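Long-range contact in RagB/SusD domain protein (Flavobacterium johnsoniae, PDB 5J90), which binds chitin as a SusD homolog encoded in a polysaccharide utilization locus, probably as a lipoprotein at the outer membrane: residues 158-169 with 203-214. Residues are numbered along the deposited sequence; the frame is centred on the assembly and turned at random.
Sequences YTQMFAELDTAV and ANTLRLRLAMRI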
ATOM      1  N   TYR A 158     -11.559   3.287   9.887  1.00  7.77           N
ATOM      2  CA  TYR A 158     -10.680   3.735  10.970  1.00  8.02           C
ATOM      3  C   TYR A 158     -11.052   5.137  11.467  1.00  8.59           C
ATOM      4  O   TYR A 158     -11.128   5.369  12.676  1.00  8.53           O
ATOM      5  CB  TYR A 158      -9.194   3.623  10.575  1.00  8.04           C
ATOM      6  CG  TYR A 158      -8.585   2.323  11.069  1.00  7.46           C
ATOM      7  CD1 TYR A 158      -8.885   1.111  10.452  1.00  7.38           C
ATOM      8  CD2 TYR A 158      -7.763   2.293  12.197  1.00  8.25           C
ATOM      9  CE1 TYR A 158      -8.364  -0.086  10.924  1.00  7.83           C
ATOM     10  CE2 TYR A 158      -7.234   1.104  12.679  1.00  8.16           C
ATOM     11  CZ  TYR A 158      -7.547  -0.085  12.051  1.00  7.84           C
ATOM     12  OH  TYR A 158      -7.016  -1.255  12.560  1.00  8.05           O
ATOM     13  N   THR A 159     -11.316   6.067  10.556  1.00  8.63           N
ATOM     14  CA  THR A 159     -11.756   7.401  10.965  1.00  8.65           C
ATOM     15  C   THR A 159     -13.037   7.331  11.792  1.00  8.14           C
ATOM     16  O   THR A 159     -13.151   7.976  12.841  1.00  9.37           O
ATOM     17  CB  THR A 159     -11.940   8.301   9.734  1.00  9.28           C
ATOM     18  OG1 THR A 159     -10.649   8.580   9.186  1.00 12.21           O
ATOM     19  CG2 THR A 159     -12.614   9.622  10.085  1.00 11.34           C
ATOM     20  N   GLN A 160     -13.996   6.529  11.337  1.00  8.24           N
ATOM     21  CA  GLN A 160     -15.238   6.372  12.094  1.00  8.87           C
ATOM     22  C   GLN A 160     -15.030   5.764  13.484  1.00  8.63           C
ATOM     23  O   GLN A 160     -15.637   6.211  14.460  1.00  9.70           O
ATOM     24  CB  GLN A 160     -16.243   5.543  11.301  1.00  9.95           C
ATOM     25  CG  GLN A 160     -16.745   6.190  10.040  1.00 16.83           C
ATOM     26  CD  GLN A 160     -17.619   5.249   9.247  1.00 19.39           C
ATOM     27  OE1 GLN A 160     -18.787   5.043   9.593  1.00 17.79           O
ATOM     28  NE2 GLN A 160     -17.053   4.644   8.190  1.00 14.40           N
ATOM     29  N   MET A 161     -14.170   4.750  13.583  1.00  8.31           N
ATOM     30  CA  MET A 161     -13.901   4.116  14.869  1.00  8.63           C
ATOM     31  C   MET A 161     -13.271   5.099  15.854  1.00  7.39           C
ATOM     32  O   MET A 161     -13.652   5.134  17.026  1.00  8.97           O
ATOM     33  CB  MET A 161     -13.047   2.856  14.699  1.00  8.16           C
ATOM     34  CG  MET A 161     -13.776   1.731  13.962  1.00  8.78           C
ATOM     35  SD  MET A 161     -12.882   0.170  13.934  1.00  9.67           S
ATOM     36  CE  MET A 161     -11.329   0.590  13.132  1.00 11.96           C
ATOM     37  N   PHE A 162     -12.325   5.913  15.399  1.00  7.93           N
ATOM     38  CA  PHE A 162     -11.737   6.917  16.288  1.00  8.09           C
ATOM     39  C   PHE A 162     -12.803   7.899  16.770  1.00  9.57           C
ATOM     40  O   PHE A 162     -12.776   8.317  17.932  1.00  9.40           O
ATOM     41  CB  PHE A 162     -10.618   7.688  15.575  1.00  8.73           C
ATOM     42  CG  PHE A 162      -9.342   6.897  15.362  1.00  8.24           C
ATOM     43  CD1 PHE A 162      -8.698   6.257  16.418  1.00  9.45           C
ATOM     44  CD2 PHE A 162      -8.759   6.842  14.103  1.00  8.61           C
ATOM     45  CE1 PHE A 162      -7.510   5.554  16.222  1.00  9.22           C
ATOM     46  CE2 PHE A 162      -7.578   6.139  13.894  1.00  9.14           C
ATOM     47  CZ  PHE A 162      -6.947   5.491  14.959  1.00  7.95           C
ATOM     48  N   ALA A 163     -13.739   8.268  15.890  1.00  9.00           N
ATOM     49  CA  ALA A 163     -14.804   9.214  16.259  1.00  9.42           C
ATOM     50  C   ALA A 163     -15.803   8.584  17.224  1.00 10.41           C
ATOM     51  O   ALA A 163     -16.312   9.253  18.124  1.00 10.20           O
ATOM     52  CB  ALA A 163     -15.530   9.735  15.008  1.00 10.30           C
ATOM     53  N   GLU A 164     -16.091   7.302  17.029  1.00  9.19           N
ATOM     54  CA  GLU A 164     -16.954   6.571  17.954  1.00 10.06           C
ATOM     55  C   GLU A 164     -16.323   6.491  19.339  1.00  8.74           C
ATOM     56  O   GLU A 164     -17.002   6.682  20.352  1.00  9.74           O
ATOM     57  CB  GLU A 164     -17.269   5.188  17.397  1.00 10.25           C
ATOM     58  CG  GLU A 164     -18.240   5.264  16.226  1.00 10.05           C
ATOM     59  CD  GLU A 164     -18.369   3.962  15.452  1.00 12.46           C
ATOM     60  OE1 GLU A 164     -17.453   3.106  15.538  1.00 12.83           O
ATOM     61  OE2 GLU A 164     -19.394   3.800  14.745  1.00 12.45           O
ATOM     62  N   LEU A 165     -15.027   6.214  19.401  1.00  9.64           N
ATOM     63  CA  LEU A 165     -14.353   6.245  20.692  1.00  9.78           C
ATOM     64  C   LEU A 165     -14.380   7.647  21.310  1.00  9.57           C
ATOM     65  O   LEU A 165     -14.528   7.772  22.527  1.00  9.73           O
ATOM     66  CB  LEU A 165     -12.927   5.711  20.578  1.00  9.48           C
ATOM     67  CG  LEU A 165     -12.824   4.233  20.180  1.00  8.30           C
ATOM     68  CD1 LEU A 165     -11.363   3.824  20.094  1.00 11.32           C
ATOM     69  CD2 LEU A 165     -13.579   3.339  21.148  1.00 11.56           C
ATOM     70  N   ASP A 166     -14.245   8.697  20.493  1.00  8.95           N
ATOM     71  CA  ASP A 166     -14.371  10.073  21.003  1.00  9.56           C
ATOM     72  C   ASP A 166     -15.727  10.277  21.675  1.00 11.33           C
ATOM     73  O   ASP A 166     -15.805  10.810  22.781  1.00 11.42           O
ATOM     74  CB  ASP A 166     -14.238  11.117  19.883  1.00 10.40           C
ATOM     75  CG  ASP A 166     -12.835  11.223  19.323  1.00 11.56           C
ATOM     76  OD1 ASP A 166     -11.863  10.828  20.007  1.00 11.47           O
ATOM     77  OD2 ASP A 166     -12.725  11.737  18.181  1.00 13.11           O
ATOM     78  N   THR A 167     -16.790   9.861  20.996  1.00  9.96           N
ATOM     79  CA  THR A 167     -18.148  10.010  21.519  1.00 11.61           C
ATOM     80  C   THR A 167     -18.321   9.255  22.837  1.00 12.05           C
ATOM     81  O   THR A 167     -18.819   9.813  23.827  1.00 12.62           O
ATOM     82  CB  THR A 167     -19.165   9.509  20.492  1.00 12.26           C
ATOM     83  OG1 THR A 167     -19.086  10.331  19.319  1.00 14.45           O
ATOM     84  CG2 THR A 167     -20.583   9.568  21.050  1.00 15.54           C
ATOM     85  N   ALA A 168     -17.882   7.999  22.866  1.00 10.52           N
ATOM     86  CA  ALA A 168     -18.011   7.170  24.065  1.00 10.96           C
ATOM     87  C   ALA A 168     -17.226   7.724  25.253  1.00 10.94           C
ATOM     88  O   ALA A 168     -17.733   7.782  26.382  1.00 11.63           O
ATOM     89  CB  ALA A 168     -17.577   5.747  23.769  1.00 10.95           C
ATOM     90  N   VAL A 169     -15.984   8.120  25.007  1.00 10.97           N
ATOM     91  CA  VAL A 169     -15.135   8.655  26.065  1.00 11.66           C
ATOM     92  C   VAL A 169     -15.704   9.948  26.646  1.00 11.90           C
ATOM     93  O   VAL A 169     -15.719  10.132  27.869  1.00 12.05           O
ATOM     94  CB  VAL A 169     -13.683   8.865  25.564  1.00 11.18           C
ATOM     95  CG1 VAL A 169     -12.895   9.725  26.541  1.00 14.21           C
ATOM     96  CG2 VAL A 169     -12.996   7.520  25.370  1.00 13.60           C
ATOM     97  N   ALA A 203     -11.260   2.052  26.451  1.00  8.68           N
ATOM     98  CA  ALA A 203     -11.438   2.775  25.194  1.00  8.68           C
ATOM     99  C   ALA A 203     -10.175   3.545  24.806  1.00  8.76           C
ATOM    100  O   ALA A 203      -9.793   3.549  23.633  1.00  8.96           O
ATOM    101  CB  ALA A 203     -12.639   3.722  25.273  1.00  9.83           C
ATOM    102  N   ASN A 204      -9.532   4.207  25.771  1.00  8.40           N
ATOM    103  CA  ASN A 204      -8.283   4.910  25.491  1.00  7.84           C
ATOM    104  C   ASN A 204      -7.211   3.947  24.981  1.00  7.94           C
ATOM    105  O   ASN A 204      -6.459   4.265  24.046  1.00  8.05           O
ATOM    106  CB  ASN A 204      -7.753   5.611  26.750  1.00  8.85           C
ATOM    107  CG  ASN A 204      -8.672   6.710  27.261  1.00 10.48           C
ATOM    108  OD1 ASN A 204      -9.448   7.305  26.509  1.00  9.59           O
ATOM    109  ND2 ASN A 204      -8.569   6.997  28.556  1.00 10.15           N
ATOM    110  N   THR A 205      -7.124   2.770  25.596  1.00  7.61           N
ATOM    111  CA  THR A 205      -6.086   1.817  25.231  1.00  7.05           C
ATOM    112  C   THR A 205      -6.367   1.222  23.843  1.00  7.55           C
ATOM    113  O   THR A 205      -5.451   1.010  23.048  1.00  8.00           O
ATOM    114  CB  THR A 205      -5.966   0.698  26.279  1.00  7.90           C
ATOM    115  OG1 THR A 205      -5.888   1.285  27.585  1.00  8.93           O
ATOM    116  CG2 THR A 205      -4.705  -0.126  26.043  1.00 10.49           C
ATOM    117  N   LEU A 206      -7.643   0.985  23.553  1.00  7.66           N
ATOM    118  CA  LEU A 206      -8.064   0.532  22.228  1.00  8.63           C
ATOM    119  C   LEU A 206      -7.732   1.599  21.180  1.00  8.17           C
ATOM    120  O   LEU A 206      -7.242   1.265  20.092  1.00  7.84           O
ATOM    121  CB  LEU A 206      -9.562   0.219  22.250  1.00  9.20           C
ATOM    122  CG  LEU A 206     -10.240  -0.297  20.986  1.00  8.80           C
ATOM    123  CD1 LEU A 206      -9.488  -1.469  20.387  1.00 10.64           C
ATOM    124  CD2 LEU A 206     -11.694  -0.671  21.302  1.00  9.98           C
ATOM    125  N   ARG A 207      -7.967   2.876  21.502  1.00  7.35           N
ATOM    126  CA  ARG A 207      -7.546   3.952  20.607  1.00  7.20           C
ATOM    127  C   ARG A 207      -6.041   3.881  20.328  1.00  7.88           C
ATOM    128  O   ARG A 207      -5.607   4.041  19.193  1.00  7.75           O
ATOM    129  CB  ARG A 207      -7.883   5.334  21.184  1.00  8.18           C
ATOM    130  CG  ARG A 207      -7.497   6.465  20.222  1.00  7.49           C
ATOM    131  CD  ARG A 207      -7.581   7.872  20.841  1.00  8.24           C
ATOM    132  NE  ARG A 207      -8.856   8.108  21.507  1.00  8.56           N
ATOM    133  CZ  ARG A 207     -10.014   8.335  20.893  1.00  8.82           C
ATOM    134  NH1 ARG A 207     -10.091   8.368  19.565  1.00  9.67           N
ATOM    135  NH2 ARG A 207     -11.113   8.511  21.626  1.00  9.56           N
ATOM    136  N   LEU A 208      -5.246   3.651  21.369  1.00  7.86           N
ATOM    137  CA  LEU A 208      -3.803   3.552  21.199  1.00  7.89           C
ATOM    138  C   LEU A 208      -3.409   2.390  20.286  1.00  7.21           C
ATOM    139  O   LEU A 208      -2.530   2.542  19.424  1.00  7.77           O
ATOM    140  CB  LEU A 208      -3.111   3.455  22.570  1.00  8.12           C
ATOM    141  CG  LEU A 208      -1.579   3.371  22.581  1.00  7.83           C
ATOM    142  CD1 LEU A 208      -0.945   4.600  21.917  1.00  9.35           C
ATOM    143  CD2 LEU A 208      -1.074   3.212  24.013  1.00  9.09           C
ATOM    144  N   ARG A 209      -4.064   1.239  20.449  1.00  6.59           N
ATOM    145  CA  ARG A 209      -3.846   0.113  19.549  1.00  7.64           C
ATOM    146  C   ARG A 209      -4.141   0.496  18.096  1.00  7.30           C
ATOM    147  O   ARG A 209      -3.340   0.222  17.199  1.00  7.17           O
ATOM    148  CB  ARG A 209      -4.719  -1.079  19.968  1.00  7.70           C
ATOM    149  CG  ARG A 209      -4.696  -2.214  18.945  1.00  8.09           C
ATOM    150  CD  ARG A 209      -5.749  -3.280  19.226  1.00  8.50           C
ATOM    151  NE  ARG A 209      -5.355  -4.162  20.327  1.00  8.29           N
ATOM    152  CZ  ARG A 209      -6.094  -5.182  20.745  1.00  8.21           C
ATOM    153  NH1 ARG A 209      -7.260  -5.432  20.163  1.00  9.39           N
ATOM    154  NH2 ARG A 209      -5.672  -5.945  21.748  1.00  8.49           N
ATOM    155  N   LEU A 210      -5.293   1.114  17.871  1.00  7.23           N
ATOM    156  CA  LEU A 210      -5.696   1.471  16.506  1.00  7.39           C
ATOM    157  C   LEU A 210      -4.778   2.543  15.913  1.00  6.86           C
ATOM    158  O   LEU A 210      -4.474   2.529  14.710  1.00  7.56           O
ATOM    159  CB  LEU A 210      -7.161   1.918  16.465  1.00  8.07           C
ATOM    160  CG  LEU A 210      -8.174   0.853  16.880  1.00 10.11           C
ATOM    161  CD1 LEU A 210      -9.586   1.426  16.841  1.00 13.20           C
ATOM    162  CD2 LEU A 210      -8.064  -0.404  16.035  1.00 12.30           C
ATOM    163  N   ALA A 211      -4.310   3.452  16.765  1.00  7.35           N
ATOM    164  CA  ALA A 211      -3.373   4.480  16.335  1.00  7.88           C
ATOM    165  C   ALA A 211      -2.050   3.871  15.862  1.00  7.38           C
ATOM    166  O   ALA A 211      -1.548   4.209  14.788  1.00  7.63           O
ATOM    167  CB  ALA A 211      -3.148   5.479  17.459  1.00  7.74           C
ATOM    168  N   MET A 212      -1.485   2.946  16.634  1.00  7.28           N
ATOM    169  CA  MET A 212      -0.219   2.357  16.233  1.00  6.10           C
ATOM    170  C   MET A 212      -0.391   1.523  14.967  1.00  7.90           C
ATOM    171  O   MET A 212       0.516   1.461  14.135  1.00  8.21           O
ATOM    172  CB  MET A 212       0.395   1.522  17.365  1.00  8.99           C
ATOM    173  CG  MET A 212       1.911   1.386  17.255  1.00  8.55           C
ATOM    174  SD  MET A 212       2.790   2.966  17.445  1.00 10.70           S
ATOM    175  CE  MET A 212       2.428   3.323  19.165  1.00 12.81           C
ATOM    176  N   ARG A 213      -1.556   0.894  14.809  1.00  7.94           N
ATOM    177  CA  ARG A 213      -1.821   0.114  13.602  1.00  6.45           C
ATOM    178  C   ARG A 213      -1.583   0.911  12.329  1.00  6.54           C
ATOM    179  O   ARG A 213      -1.114   0.353  11.333  1.00  8.04           O
ATOM    180  CB  ARG A 213      -3.265  -0.406  13.590  1.00  8.05           C
ATOM    181  CG  ARG A 213      -3.551  -1.370  12.437  1.00  7.60           C
ATOM    182  CD  ARG A 213      -3.237  -2.819  12.828  1.00  9.52           C
ATOM    183  NE  ARG A 213      -4.312  -3.357  13.664  1.00  7.96           N
ATOM    184  CZ  ARG A 213      -4.159  -3.876  14.879  1.00  7.88           C
ATOM    185  NH1 ARG A 213      -5.228  -4.306  15.537  1.00  9.12           N
ATOM    186  NH2 ARG A 213      -2.959  -3.980  15.452  1.00  9.40           N
ATOM    187  N   ILE A 214      -1.931   2.195  12.360  1.00  6.82           N
ATOM    188  CA  ILE A 214      -1.910   2.999  11.138  1.00  7.18           C
ATOM    189  C   ILE A 214      -0.645   3.846  10.993  1.00  7.53           C
ATOM    190  O   ILE A 214      -0.587   4.728  10.135  1.00  9.01           O
ATOM    191  CB  ILE A 214      -3.184   3.874  11.007  1.00  7.64           C
ATOM    192  CG1 ILE A 214      -3.238   4.967  12.079  1.00  9.03           C
ATOM    193  CG2 ILE A 214      -4.428   2.988  11.062  1.00  8.76           C
ATOM    194  CD1 ILE A 214      -4.324   6.008  11.830  1.00  9.95           C
TER
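The carbonyl oxygen of F162 is gripped by two donors that reach it from opposite faces of its plane: D166 N, within its own helix, and R207 NH1 from the facing one. The arginine bond is 3.1 Å from R207 NH1 to F162 O and nearly straight (163° at the hydrogen), with the oxygen in the guanidinium plane. An arginine suits this place because its long chain, with CG anti to the backbone N (chi1 -178°) and a bend at chi3, crosses to the other helix and sits as a knob among F162, L165, D166 and V169. R207 NH2 also makes a salt bridge to D166 OD1 at 2.9 Å. K228 and E225, both on helix 219-231, share this charge cluster, K228 pairing with D166 and E225 with R207. With an alanine here, F162 O would probably keep just the D166 N bond of the two described, E225 would lose this positive mate, and D166 would depend more on K228.

The rest of the interface is mainly apolar. Branched L210 serves three neighbours: its CB lies 3.7 Å from F162 CE1, its CD1 meets M161 CE, and L210 CD2 lies 3.8 Å from Y158 CE2. The flat F162 ring turns an edge to A211 N. Y158 joins an apolar ring, one face covered by M161 CE and CD2 3.6 Å from I214 CG2, to a hydroxyl that bonds D132; R213 beside it pairs with D132 and E434. At the other end small A203 lets V169 CG2 come within 3.8 Å of A203 CB.

Helices 154-177 and 196-213 thus pack antiparallel, the axes of 158-169 and 203-213 coming within 10.2 Å, in the alpha-helical, TPR-like part expected of SusD proteins; helix 113-134 touches M161 and L210, helix 219-231 meets F162 and R207, and helix 332-344 packs against L208.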